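PDB 1Z5Z: helicase of the snf2/rad54 family from Sulfolobus solfataricus, which probably couples ATP hydrolysis to movement along double-stranded DNA, this chain being the C-terminal domain of its SWI2/SNF2 ATPase core. Local coordinates for residues E50-N55 / K65-S70; H81-K86 / V92-K97; I127-I132 / V140-G145. One frame throughout, in Å; residues are numbered along the deposited sequence.

Interaction 1: E50-N55 / K65-S70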
# COMPACT_ATOMS: atom_id res chain seq x y z
N GLU A 50 -18.03 1.38 10.05
CA GLU A 50 -19.23 1.49 10.88
C GLU A 50 -18.82 1.57 12.35
O GLU A 50 -19.38 2.37 13.11
CB GLU A 50 -20.19 0.32 10.59
CG GLU A 50 -20.96 0.60 9.31
CD GLU A 50 -22.03 -0.42 8.99
OE1 GLU A 50 -21.68 -1.54 8.57
OE2 GLU A 50 -23.23 -0.08 9.16
N ASN A 51 -17.83 0.78 12.74
CA ASN A 51 -17.36 0.86 14.11
C ASN A 51 -16.84 2.29 14.40
O ASN A 51 -17.20 2.89 15.40
CB ASN A 51 -16.29 -0.21 14.37
CG ASN A 51 -16.88 -1.63 14.46
OD1 ASN A 51 -18.07 -1.80 14.77
ND2 ASN A 51 -16.06 -2.65 14.20
N LEU A 52 -16.04 2.87 13.51
CA LEU A 52 -15.57 4.21 13.79
C LEU A 52 -16.72 5.20 13.99
O LEU A 52 -16.73 5.93 14.97
CB LEU A 52 -14.66 4.75 12.68
CG LEU A 52 -14.17 6.17 12.99
CD1 LEU A 52 -13.37 6.10 14.30
CD2 LEU A 52 -13.32 6.74 11.87
N PHE A 53 -17.69 5.23 13.07
CA PHE A 53 -18.79 6.17 13.22
C PHE A 53 -19.75 5.87 14.35
O PHE A 53 -20.50 6.76 14.75
CB PHE A 53 -19.53 6.38 11.89
CG PHE A 53 -18.69 7.12 10.88
CD1 PHE A 53 -18.10 6.43 9.82
CD2 PHE A 53 -18.40 8.46 11.05
CE1 PHE A 53 -17.23 7.07 8.97
CE2 PHE A 53 -17.52 9.10 10.20
CZ PHE A 53 -16.94 8.42 9.17
N ASN A 54 -19.74 4.64 14.87
CA ASN A 54 -20.61 4.29 15.99
C ASN A 54 -20.07 4.92 17.29
O ASN A 54 -20.85 5.22 18.18
CB ASN A 54 -20.62 2.77 16.18
CG ASN A 54 -21.63 2.03 15.32
OD1 ASN A 54 -21.80 0.81 15.49
ND2 ASN A 54 -22.28 2.72 14.43
N ASN A 55 -18.75 5.11 17.40
CA ASN A 55 -18.15 5.63 18.63
C ASN A 55 -17.44 6.98 18.58
O ASN A 55 -17.10 7.53 19.63
CB ASN A 55 -17.17 4.60 19.19
CG ASN A 55 -17.81 3.25 19.40
OD1 ASN A 55 -18.70 3.10 20.22
ND2 ASN A 55 -17.37 2.26 18.64
N LYS A 65 -8.63 12.06 17.84
CA LYS A 65 -7.51 11.93 16.91
C LYS A 65 -7.03 10.48 16.88
O LYS A 65 -6.88 9.87 15.80
CB LYS A 65 -6.36 12.82 17.35
CG LYS A 65 -6.13 14.03 16.49
CD LYS A 65 -4.69 14.01 15.99
CE LYS A 65 -4.26 15.33 15.34
NZ LYS A 65 -2.88 15.21 14.79
N GLY A 66 -6.79 9.93 18.06
CA GLY A 66 -6.33 8.56 18.17
C GLY A 66 -7.33 7.52 17.68
O GLY A 66 -6.95 6.43 17.24
N MET A 67 -8.62 7.82 17.76
CA MET A 67 -9.61 6.87 17.31
C MET A 67 -9.59 6.82 15.79
O MET A 67 -9.64 5.76 15.19
CB MET A 67 -11.02 7.24 17.81
CG MET A 67 -12.08 6.23 17.42
SD MET A 67 -13.68 6.63 18.15
CE MET A 67 -13.55 5.73 19.72
N ILE A 68 -9.50 7.99 15.18
CA ILE A 68 -9.44 8.07 13.74
C ILE A 68 -8.16 7.35 13.29
O ILE A 68 -8.19 6.53 12.37
CB ILE A 68 -9.41 9.52 13.28
CG1 ILE A 68 -10.75 10.18 13.62
CG2 ILE A 68 -9.10 9.59 11.79
CD1 ILE A 68 -10.79 11.67 13.30
N LEU A 69 -7.04 7.64 13.95
CA LEU A 69 -5.76 7.01 13.59
C LEU A 69 -5.82 5.50 13.56
O LEU A 69 -5.35 4.86 12.61
CB LEU A 69 -4.63 7.48 14.52
CG LEU A 69 -4.10 8.84 14.04
CD1 LEU A 69 -2.87 9.29 14.84
CD2 LEU A 69 -3.72 8.71 12.57
N SER A 70 -6.41 4.90 14.58
CA SER A 70 -6.54 3.45 14.61
C SER A 70 -7.41 2.95 13.46
O SER A 70 -7.10 1.93 12.83
CB SER A 70 -7.16 2.99 15.92
OG SER A 70 -6.25 3.24 16.97

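Interaction 2: H81-K86 / V92-K97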
# COMPACT_ATOMS: atom_id res chain seq x y z
N HIS A 81 -4.36 -6.68 2.47
CA HIS A 81 -4.59 -8.12 2.60
C HIS A 81 -5.26 -8.46 3.92
O HIS A 81 -4.74 -8.15 5.01
CB HIS A 81 -3.27 -8.87 2.49
CG HIS A 81 -3.43 -10.32 2.17
ND1 HIS A 81 -4.15 -11.19 2.97
CD2 HIS A 81 -3.00 -11.05 1.11
CE1 HIS A 81 -4.16 -12.39 2.41
NE2 HIS A 81 -3.47 -12.33 1.28
N PRO A 82 -6.41 -9.14 3.86
CA PRO A 82 -7.10 -9.49 5.09
C PRO A 82 -6.26 -10.24 6.13
O PRO A 82 -6.52 -10.13 7.32
CB PRO A 82 -8.30 -10.31 4.59
CG PRO A 82 -7.87 -10.83 3.27
CD PRO A 82 -7.14 -9.65 2.68
N ALA A 83 -5.24 -10.97 5.70
CA ALA A 83 -4.41 -11.72 6.68
C ALA A 83 -3.61 -10.84 7.67
O ALA A 83 -3.16 -11.32 8.73
CB ALA A 83 -3.47 -12.65 5.95
N LEU A 84 -3.39 -9.57 7.32
CA LEU A 84 -2.63 -8.68 8.24
C LEU A 84 -3.41 -8.49 9.56
O LEU A 84 -2.83 -8.17 10.58
CB LEU A 84 -2.41 -7.31 7.58
CG LEU A 84 -1.55 -7.27 6.32
CD1 LEU A 84 -1.73 -5.96 5.59
CD2 LEU A 84 -0.07 -7.48 6.71
N LEU A 85 -4.74 -8.66 9.50
CA LEU A 85 -5.63 -8.49 10.64
C LEU A 85 -6.33 -9.77 11.10
O LEU A 85 -6.70 -9.89 12.27
CB LEU A 85 -6.73 -7.48 10.30
CG LEU A 85 -6.37 -6.00 10.33
CD1 LEU A 85 -7.64 -5.20 10.26
CD2 LEU A 85 -5.63 -5.68 11.63
N LYS A 86 -6.56 -10.71 10.20
CA LYS A 86 -7.25 -11.95 10.57
C LYS A 86 -6.39 -13.17 10.44
O LYS A 86 -6.83 -14.28 10.70
CB LYS A 86 -8.49 -12.16 9.70
CG LYS A 86 -9.63 -11.23 9.97
CD LYS A 86 -10.61 -11.25 8.80
CE LYS A 86 -11.10 -12.65 8.49
NZ LYS A 86 -12.15 -12.62 7.43
N VAL A 92 -3.18 -15.21 -2.85
CA VAL A 92 -3.40 -14.14 -3.82
C VAL A 92 -4.88 -13.82 -3.78
O VAL A 92 -5.31 -12.67 -3.72
CB VAL A 92 -3.07 -14.60 -5.26
CG1 VAL A 92 -3.49 -13.51 -6.27
CG2 VAL A 92 -1.59 -14.91 -5.37
N ARG A 93 -5.65 -14.90 -3.83
CA ARG A 93 -7.12 -14.89 -3.84
C ARG A 93 -7.84 -13.98 -2.86
O ARG A 93 -8.90 -13.43 -3.17
CB ARG A 93 -7.65 -16.34 -3.63
CG ARG A 93 -9.16 -16.48 -3.36
CD ARG A 93 -9.60 -17.90 -3.21
NE ARG A 93 -8.53 -18.82 -2.78
CZ ARG A 93 -8.75 -19.99 -2.19
NH1 ARG A 93 -7.74 -20.72 -1.84
NH2 ARG A 93 -9.95 -20.33 -1.77
N ARG A 94 -7.27 -13.80 -1.68
CA ARG A 94 -7.91 -12.95 -0.67
C ARG A 94 -7.68 -11.45 -0.86
O ARG A 94 -8.31 -10.62 -0.19
CB ARG A 94 -7.43 -13.39 0.71
CG ARG A 94 -7.75 -14.87 1.00
CD ARG A 94 -7.28 -15.24 2.39
NE ARG A 94 -7.99 -14.49 3.41
CZ ARG A 94 -7.65 -14.48 4.69
NH1 ARG A 94 -8.36 -13.78 5.57
NH2 ARG A 94 -6.59 -15.16 5.09
N SER A 95 -6.83 -11.09 -1.81
CA SER A 95 -6.53 -9.68 -2.02
C SER A 95 -6.69 -9.12 -3.46
O SER A 95 -5.98 -9.51 -4.36
CB SER A 95 -5.10 -9.39 -1.47
OG SER A 95 -4.57 -8.17 -2.00
N GLY A 96 -7.61 -8.18 -3.65
CA GLY A 96 -7.75 -7.56 -4.97
C GLY A 96 -6.41 -7.08 -5.51
O GLY A 96 -6.12 -7.28 -6.69
N LYS A 97 -5.58 -6.46 -4.64
CA LYS A 97 -4.24 -5.96 -5.01
C LYS A 97 -3.26 -7.06 -5.38
O LYS A 97 -2.52 -6.94 -6.35
CB LYS A 97 -3.62 -5.12 -3.85
CG LYS A 97 -4.21 -3.72 -3.69
CD LYS A 97 -3.33 -2.86 -2.77
CE LYS A 97 -3.97 -1.52 -2.49
NZ LYS A 97 -3.22 -0.78 -1.46

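Interaction 3: I127-I132 / V140-G145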
# COMPACT_ATOMS: atom_id res chain seq x y z
N ILE A 127 4.38 -11.07 3.23
CA ILE A 127 3.34 -11.81 2.51
C ILE A 127 3.66 -11.78 0.99
O ILE A 127 3.66 -12.81 0.31
CB ILE A 127 1.94 -11.19 2.79
CG1 ILE A 127 1.45 -11.64 4.17
CG2 ILE A 127 0.95 -11.59 1.68
CD1 ILE A 127 0.23 -10.88 4.67
N ILE A 128 3.96 -10.60 0.48
CA ILE A 128 4.28 -10.45 -0.93
C ILE A 128 5.46 -11.33 -1.30
O ILE A 128 5.42 -12.08 -2.30
CB ILE A 128 4.64 -9.02 -1.24
CG1 ILE A 128 3.38 -8.16 -1.13
CG2 ILE A 128 5.20 -8.91 -2.64
CD1 ILE A 128 3.68 -6.66 -1.15
N ARG A 129 6.50 -11.25 -0.49
CA ARG A 129 7.73 -12.00 -0.69
C ARG A 129 7.42 -13.53 -0.68
O ARG A 129 7.88 -14.28 -1.55
CB ARG A 129 8.71 -11.61 0.42
CG ARG A 129 10.17 -11.83 0.11
CD ARG A 129 10.69 -13.13 0.67
NE ARG A 129 11.03 -13.01 2.10
CZ ARG A 129 10.20 -13.40 3.05
NH1 ARG A 129 9.05 -13.92 2.69
NH2 ARG A 129 10.50 -13.26 4.33
N ASN A 130 6.62 -13.97 0.28
CA ASN A 130 6.25 -15.41 0.40
C ASN A 130 5.48 -15.87 -0.82
O ASN A 130 5.78 -16.89 -1.41
CB ASN A 130 5.39 -15.64 1.65
CG ASN A 130 6.16 -15.34 2.95
OD1 ASN A 130 7.36 -15.34 2.95
ND2 ASN A 130 5.44 -15.12 4.05
N ILE A 131 4.46 -15.13 -1.19
CA ILE A 131 3.67 -15.49 -2.34
C ILE A 131 4.52 -15.61 -3.61
O ILE A 131 4.40 -16.60 -4.35
CB ILE A 131 2.57 -14.45 -2.57
CG1 ILE A 131 1.49 -14.64 -1.51
CG2 ILE A 131 2.10 -14.51 -4.00
CD1 ILE A 131 0.44 -13.57 -1.46
N ILE A 132 5.35 -14.59 -3.88
CA ILE A 132 6.15 -14.63 -5.07
C ILE A 132 7.14 -15.80 -5.04
O ILE A 132 7.23 -16.55 -6.00
CB ILE A 132 6.90 -13.30 -5.30
CG1 ILE A 132 5.88 -12.18 -5.57
CG2 ILE A 132 7.83 -13.41 -6.52
CD1 ILE A 132 6.51 -10.82 -5.69
N VAL A 140 13.44 -13.92 -3.70
CA VAL A 140 12.88 -12.57 -3.58
C VAL A 140 13.50 -11.86 -2.37
O VAL A 140 13.02 -11.99 -1.25
CB VAL A 140 11.33 -12.64 -3.43
CG1 VAL A 140 10.72 -11.21 -3.19
CG2 VAL A 140 10.73 -13.30 -4.70
N PRO A 141 14.59 -11.11 -2.59
CA PRO A 141 15.22 -10.40 -1.49
C PRO A 141 14.25 -9.38 -0.90
O PRO A 141 13.47 -8.73 -1.63
CB PRO A 141 16.46 -9.77 -2.13
CG PRO A 141 16.23 -9.94 -3.63
CD PRO A 141 15.43 -11.12 -3.81
N PHE A 142 14.27 -9.27 0.42
CA PHE A 142 13.35 -8.41 1.17
C PHE A 142 14.05 -7.31 1.99
O PHE A 142 14.71 -7.63 2.98
CB PHE A 142 12.53 -9.31 2.12
CG PHE A 142 11.54 -8.57 2.97
CD1 PHE A 142 11.20 -9.05 4.23
CD2 PHE A 142 10.95 -7.40 2.51
CE1 PHE A 142 10.26 -8.37 5.03
CE2 PHE A 142 10.01 -6.71 3.30
CZ PHE A 142 9.66 -7.20 4.56
N LEU A 143 13.91 -6.04 1.60
CA LEU A 143 14.51 -4.94 2.40
C LEU A 143 13.54 -4.34 3.43
O LEU A 143 12.41 -3.97 3.09
CB LEU A 143 14.99 -3.79 1.50
CG LEU A 143 16.36 -3.85 0.81
CD1 LEU A 143 16.63 -2.55 0.07
CD2 LEU A 143 17.46 -4.07 1.84
N TYR A 144 13.96 -4.25 4.69
CA TYR A 144 13.16 -3.61 5.74
C TYR A 144 14.14 -2.91 6.70
O TYR A 144 15.35 -3.20 6.71
CB TYR A 144 12.24 -4.60 6.48
CG TYR A 144 12.93 -5.82 7.06
CD1 TYR A 144 13.22 -6.93 6.27
CD2 TYR A 144 13.28 -5.87 8.42
CE1 TYR A 144 13.84 -8.06 6.80
CE2 TYR A 144 13.92 -7.00 8.97
CZ TYR A 144 14.19 -8.10 8.15
OH TYR A 144 14.81 -9.23 8.67
N GLY A 145 13.61 -1.97 7.46
CA GLY A 145 14.40 -1.17 8.39
C GLY A 145 15.31 -1.87 9.39
O GLY A 145 16.42 -1.38 9.62

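Interaction 1: E50-N55 / K65-S70
Leu52 and Met67 meet at an oblique angle between two nearly antiparallel helices, the end of a branched side chain set against the side of an unbranched one. The touching atom of Leu52 is CD1. Its CB leaves the helix to one side rather than straight at the neighbour, but with CG anti to the backbone N (chi1 -180°) the branch swings across and puts CD1 3.4 Å from Met67 CG, tight for two carbons. The same methyl of Leu52, CD1, also lies 3.8 Å from Met67 O, so it rests on the start of the methionine side chain and on its backbone together.

The CB of Met67 points toward helix 39-55. Its extended chain brings SD to within 3.8 Å of Asn55 C, and the bend at the last torsion (chi3 -90°) then turns CE of Met67 to Asn55 CB, also at 3.8 Å. SD and CE of Met67 therefore lie against Asn55, while its CG takes the leucine methyl.

The two segment axes come no closer than 10.4 Å and run at 169° to each other, as in a helical hairpin whose short connection spans residues 56-60. Leu52 also packs on Leu260 and Ile264 of helix 257-264, so this edge of the hairpin is shared with a third helix. No hydrogen bond links the two segments; they are joined by van der Waals contact through methyl, methylene and thioether groups, which implies an association without a directional polar lock.

Interaction 2: H81-K86 / V92-K97
Arg94 reaches from segment 92-97 across Pro82 to the short helix 83-86, and its CB and most of its atoms beyond CD meet something there. CB starts against two rings, 3.6 Å from Pro82 CG and 3.8 Å from His81 CE1. The chain then runs on to CD and bends at chi3 (64°), which lays the guanidinium along the proline. NE of Arg94 is 3.7 Å from Pro82 CG, and CZ follows over the same carbon. Of the two terminal nitrogens of Arg94, NH1 comes 3.6 Å from Pro82 CB, while NH2 turns to Ala83 CB. The guanidinium plane stands 78° from the imidazole of His81, so the two cross rather than stack, and Ala83 N lies over one guanidinium face.

That backbone N-H lies in the turn that leads into helix 83-86. His81 precedes the turn, and its ND1 accepts from Ala83 N at 2.9 Å, nearly straight (166°) and in the plane of the ring, a capping bond that fixes the imidazole's rotation. Across the contact Ser95 is the N-cap of helix 96-110: its OG meets Met98 N and Asp80 O, and its CB sits 3.7 Å from His81 CD2. A capped turn and a capped helix start thus lie next to each other, and His81 NE2 is taken up by Ser91 O.

At the far end, Arg94 NH1 forms a salt bridge with Glu40 OE2, the same oxygen that Lys86 NZ binds. Lys86 CE approaches the guanidinium at its edge, and the shared carboxylate probably offsets the two positive charges, with Lys86 NZ and Arg94 NH1 4.4 Å apart. Arg94 NH2 also donates to the backbone oxygens of Gly87 and Glu89.

Interaction 3: I127-I132 / V140-G145
This is a buried helix-to-strand contact at the edge of the parallel sheet, where Arg129 and Ile132 of helix 122-136 lie against Val140, just before edge strand 142-143, and Phe142 within it. It lies within the helicase conserved C-terminal domain, and helix and strand are successive elements of its alpha/beta fold.

Arg129 makes most of the contact with its aliphatic part. CG of Arg129 is 3.4 Å from Val140 CG1 and 3.2 Å from Val140 O, and CD lies equally near that oxygen. Bends at chi2 (-97°) and chi3 (-81°) then carry the chain past the valine to Phe142, whose CB is 4.0 Å from Arg129 NE. The guanidinium does not lie flat on the phenylalanine: the two planes are 79° apart.

Val140 divides its branches between two residues of the helix. CG1, anti to the backbone N, takes Arg129, while CG2 abuts Ile132. There Val140 CG2 and Ile132 CG2 meet at 3.4 Å, tighter than usual for carbons, with the side chains crossing at about a right angle. No hydrogen bond joins the segments, but Val140 N is held by Glu133 OE1, just beyond the helical segment. Phe142 has Tyr144 CD1 over one face of its ring, 3.5 Å above the plane.

On the sheet side, Pro141 and Leu143 both bond through their backbones to Val169 of strand 167-171, and Leu143 also to Ser171. Leu143 packs against helix 149-161, while Ile131 and Ile132 reach helix 96-110, so helix 122-136 touches both edge strand 142-143 and helix 96-110.

The three contacts come in series along the chain, each closing before the next opens. Interaction 1 ties helix 39-55 to helix 61-78, and interaction 2 follows directly, taking the chain from helix 61-78 through helix 83-86 into helix 96-110. Their centres are 22 Å apart, with nearest atoms about 8 Å apart. Interactions 2 and 3 touch, with centres 15 Å apart: Val92 packs on Ile131, while His81, Ala83 and Leu84 pack on Ile127 of helix 122-136. Interactions 1 and 3 lie on opposite sides of the chain's centre, 31 Å between centres. Interaction 2 thus sits where the helical hairpin joins the sheet-bearing part of this ATPase domain.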